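Local coordinates for protein UDP-galactopyranose mutase (Deinococcus radiodurans, PDB 3HDQ) that probably interconverts UDP-galactopyranose and UDP-galactofuranose, using a bound flavin-adenine dinucleotide cofactor, at residues A[259-265]-A[361-366]. Sequence-based numbering, arbitrary orientation.
Sequences GPVDAFF and FVGRLA. With FAD (flavin-adenine dinucleotide), chain L.
Phe361 packs its ring among Phe264, Phe265 and Val261. With CG beside its own backbone N (chi1 -64°), the ring leaves the end of strand 359-361 pointing at the short helix 261-264. Its edge meets one face of Phe264 in a T-shaped stack, CZ lying 3.7 Å from Phe264 CD2 with the planes at 82°. Phe265 is nearly parallel to Phe361 but slid aside so that the rings barely overlap, Phe265 CE1 lying 3.7 Å from Phe361 CZ. Val261 closes the cluster with its branched end: CG1 packs 3.6 Å from Phe361 CD2, while both methyls reach the carbonyl of Ala366. Were an alanine to stand at Phe361, the three side chains would probably be left with a gap, and the Phe264 face without its edge-on partner.

Gly259 passes 3.6 Å from FAD C8A by its CA, and its carbonyl O packs against Ala366, whose methyl is compact enough to sit beside it. Leu365 covers Gly259 with CB and sends CD1 to 3.8 Å from FAD O2A. At Gly363 a side chain would collide with the phosphate; the next amide, Arg364 N, donates to FAD O2P at 3.1 Å. The Arg364 chain bends at chi3 (-82°), bringing one face of the guanidinium against FAD C1', 3.4 Å from NH2. The contact thus joins the ends of neighbouring parallel strands of the Rossmann-like sheet: apolar packing and Tyr274 OH, bonded to both Val261 N and Leu365 O, link the short helix to the loop after strand 359-361, while glycines, a backbone amide, Leu365 and Arg364 together meet the dinucleotide.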
loop_
_atom_site.group_PDB
_atom_site.type_symbol
_atom_site.label_atom_id
_atom_site.label_comp_id
_atom_site.label_asym_id
_atom_site.label_seq_id
_atom_site.Cartn_x
_atom_site.Cartn_y
_atom_site.Cartn_z
ATOM N N GLY A 259 0.869 7.663 -20.615
ATOM C CA GLY A 259 0.724 6.337 -21.190
ATOM C C GLY A 259 1.384 6.250 -22.559
ATOM O O GLY A 259 2.000 7.214 -23.016
ATOM N N PRO A 260 1.268 5.092 -23.222
ATOM C CA PRO A 260 1.847 4.915 -24.566
ATOM C C PRO A 260 1.174 5.861 -25.576
ATOM O O PRO A 260 -0.038 6.046 -25.488
ATOM C CB PRO A 260 1.515 3.462 -24.910
ATOM C CG PRO A 260 0.839 2.868 -23.702
ATOM C CD PRO A 260 0.385 3.982 -22.835
ATOM N N VAL A 261 1.928 6.476 -26.489
ATOM C CA VAL A 261 1.327 7.454 -27.412
ATOM C C VAL A 261 0.408 6.856 -28.452
ATOM O O VAL A 261 -0.553 7.495 -28.845
ATOM C CB VAL A 261 2.355 8.278 -28.228
ATOM C CG1 VAL A 261 2.285 9.757 -27.861
ATOM C CG2 VAL A 261 3.747 7.687 -28.131
ATOM N N ASP A 262 0.724 5.667 -28.949
ATOM C CA ASP A 262 -0.061 5.138 -30.051
ATOM C C ASP A 262 -1.504 4.942 -29.601
ATOM O O ASP A 262 -2.433 5.303 -30.318
ATOM C CB ASP A 262 0.551 3.865 -30.670
ATOM C CG ASP A 262 0.845 2.776 -29.639
ATOM O OD1 ASP A 262 0.808 3.062 -28.423
ATOM O OD2 ASP A 262 1.117 1.628 -30.049
ATOM N N ALA A 263 -1.677 4.418 -28.391
ATOM C CA ALA A 263 -3.001 4.140 -27.837
ATOM C C ALA A 263 -3.816 5.405 -27.645
ATOM O O ALA A 263 -5.032 5.393 -27.816
ATOM C CB ALA A 263 -2.889 3.388 -26.507
ATOM N N PHE A 264 -3.155 6.496 -27.281
ATOM C CA PHE A 264 -3.876 7.744 -27.068
ATOM C C PHE A 264 -4.579 8.158 -28.356
ATOM O O PHE A 264 -5.687 8.690 -28.332
ATOM C CB PHE A 264 -2.932 8.842 -26.598
ATOM C CG PHE A 264 -3.625 10.124 -26.262
ATOM C CD1 PHE A 264 -4.121 10.344 -24.984
ATOM C CD2 PHE A 264 -3.791 11.109 -27.219
ATOM C CE1 PHE A 264 -4.767 11.527 -24.675
ATOM C CE2 PHE A 264 -4.435 12.292 -26.914
ATOM C CZ PHE A 264 -4.924 12.498 -25.641
ATOM N N PHE A 265 -3.926 7.896 -29.483
ATOM C CA PHE A 265 -4.466 8.280 -30.769
ATOM C C PHE A 265 -5.035 7.059 -31.501
ATOM O O PHE A 265 -4.973 6.967 -32.729
ATOM C CB PHE A 265 -3.395 8.997 -31.600
ATOM C CG PHE A 265 -2.977 10.331 -31.027
ATOM C CD1 PHE A 265 -1.739 10.490 -30.415
ATOM C CD2 PHE A 265 -3.827 11.431 -31.099
ATOM C CE1 PHE A 265 -1.358 11.713 -29.890
ATOM C CE2 PHE A 265 -3.448 12.667 -30.574
ATOM C CZ PHE A 265 -2.214 12.807 -29.973
ATOM N N PHE A 361 2.351 15.581 -23.247
ATOM C CA PHE A 361 2.848 14.222 -23.165
ATOM C C PHE A 361 4.196 14.208 -22.449
ATOM O O PHE A 361 5.077 15.012 -22.759
ATOM C CB PHE A 361 2.957 13.624 -24.579
ATOM C CG PHE A 361 1.633 13.497 -25.286
ATOM C CD1 PHE A 361 0.950 14.624 -25.718
ATOM C CD2 PHE A 361 1.065 12.249 -25.503
ATOM C CE1 PHE A 361 -0.262 14.515 -26.342
ATOM C CE2 PHE A 361 -0.156 12.132 -26.136
ATOM C CZ PHE A 361 -0.820 13.272 -26.563
ATOM N N VAL A 362 4.339 13.308 -21.477
ATOM C CA VAL A 362 5.542 13.249 -20.644
ATOM C C VAL A 362 5.818 11.821 -20.229
ATOM O O VAL A 362 4.885 11.077 -19.941
ATOM C CB VAL A 362 5.388 14.056 -19.330
ATOM C CG1 VAL A 362 6.747 14.233 -18.660
ATOM C CG2 VAL A 362 4.728 15.400 -19.584
ATOM N N GLY A 363 7.097 11.445 -20.194
ATOM C CA GLY A 363 7.504 10.174 -19.619
ATOM C C GLY A 363 8.001 9.166 -20.633
ATOM O O GLY A 363 7.918 9.395 -21.844
ATOM N N ARG A 364 8.510 8.038 -20.139
ATOM C CA ARG A 364 9.091 7.026 -21.015
ATOM C C ARG A 364 8.138 6.586 -22.135
ATOM O O ARG A 364 8.535 6.538 -23.301
ATOM C CB ARG A 364 9.586 5.803 -20.225
ATOM C CG ARG A 364 10.021 4.661 -21.125
ATOM C CD ARG A 364 10.328 3.343 -20.385
ATOM N NE ARG A 364 11.668 3.334 -19.816
ATOM C CZ ARG A 364 12.421 2.249 -19.657
ATOM N NH1 ARG A 364 11.981 1.058 -20.021
ATOM N NH2 ARG A 364 13.620 2.362 -19.112
ATOM N N LEU A 365 6.896 6.261 -21.786
ATOM C CA LEU A 365 5.941 5.695 -22.749
ATOM C C LEU A 365 5.340 6.738 -23.684
ATOM O O LEU A 365 5.179 6.501 -24.882
ATOM C CB LEU A 365 4.801 4.993 -22.021
ATOM C CG LEU A 365 5.279 3.898 -21.070
ATOM C CD1 LEU A 365 4.088 3.227 -20.413
ATOM C CD2 LEU A 365 6.126 2.907 -21.856
ATOM N N ALA A 366 5.006 7.886 -23.114
ATOM C CA ALA A 366 4.298 8.931 -23.816
ATOM C C ALA A 366 5.174 9.682 -24.826
ATOM O O ALA A 366 4.671 10.213 -25.828
ATOM C CB ALA A 366 3.689 9.896 -22.794
HETATM P PA FAD L . 5.430 4.483 -15.926
HETATM O O1A FAD L . 5.996 3.965 -14.739
HETATM O O2A FAD L . 5.322 3.454 -16.877
HETATM O O5B FAD L . 4.027 5.012 -15.544
HETATM C C5B FAD L . 3.048 5.370 -16.444
HETATM C C4B FAD L . 1.735 5.016 -15.827
HETATM O O4B FAD L . 0.702 5.364 -16.677
HETATM C C3B FAD L . 1.652 3.518 -15.660
HETATM O O3B FAD L . 1.565 3.127 -14.331
HETATM C C2B FAD L . 0.410 3.133 -16.392
HETATM O O2B FAD L . -0.301 2.221 -15.646
HETATM C C1B FAD L . -0.311 4.440 -16.546
HETATM N N9A FAD L . -1.238 4.411 -17.674
HETATM C C8A FAD L . -0.991 4.116 -18.955
HETATM N N7A FAD L . -2.096 4.193 -19.651
HETATM C C5A FAD L . -3.079 4.537 -18.834
HETATM C C6A FAD L . -4.427 4.757 -19.006
HETATM N N6A FAD L . -4.943 4.798 -20.186
HETATM N N1A FAD L . -5.202 5.105 -17.958
HETATM C C2A FAD L . -4.658 5.221 -16.729
HETATM N N3A FAD L . -3.337 5.005 -16.562
HETATM C C4A FAD L . -2.557 4.659 -17.583
HETATM N N1 FAD L . 15.167 3.071 -14.146
HETATM C C2 FAD L . 16.230 3.400 -13.405
HETATM O O2 FAD L . 16.557 4.539 -13.258
HETATM N N3 FAD L . 16.921 2.418 -12.819
HETATM C C4 FAD L . 16.547 1.125 -12.972
HETATM O O4 FAD L . 17.149 0.244 -12.458
HETATM C C4X FAD L . 15.481 0.818 -13.735
HETATM N N5 FAD L . 15.130 -0.474 -13.894
HETATM C C5X FAD L . 14.061 -0.781 -14.655
HETATM C C6 FAD L . 13.702 -2.099 -14.799
HETATM C C7 FAD L . 12.619 -2.423 -15.566
HETATM C C7M FAD L . 12.226 -3.833 -15.737
HETATM C C8 FAD L . 11.888 -1.443 -16.172
HETATM C C8M FAD L . 10.728 -1.849 -17.000
HETATM C C9 FAD L . 12.246 -0.119 -16.018
HETATM C C9A FAD L . 13.339 0.224 -15.263
HETATM N N10 FAD L . 13.704 1.528 -15.092
HETATM C C10 FAD L . 14.782 1.805 -14.330
HETATM C "C1'" FAD L . 13.029 2.631 -15.821
HETATM C "C2'" FAD L . 11.844 3.207 -15.081
HETATM O "O2'" FAD L . 10.931 2.177 -14.958
HETATM C "C3'" FAD L . 11.169 4.355 -15.825
HETATM O "O3'" FAD L . 11.937 5.463 -15.986
HETATM C "C4'" FAD L . 10.103 4.961 -14.988
HETATM O "O4'" FAD L . 9.653 3.918 -14.178
HETATM C "C5'" FAD L . 9.053 5.513 -15.906
HETATM O "O5'" FAD L . 8.227 6.469 -15.352
HETATM P P FAD L . 6.958 6.899 -16.134
HETATM O O1P FAD L . 6.142 7.685 -15.296
HETATM O O2P FAD L . 7.394 7.676 -17.231
HETATM O O3P FAD L . 6.239 5.611 -16.642
#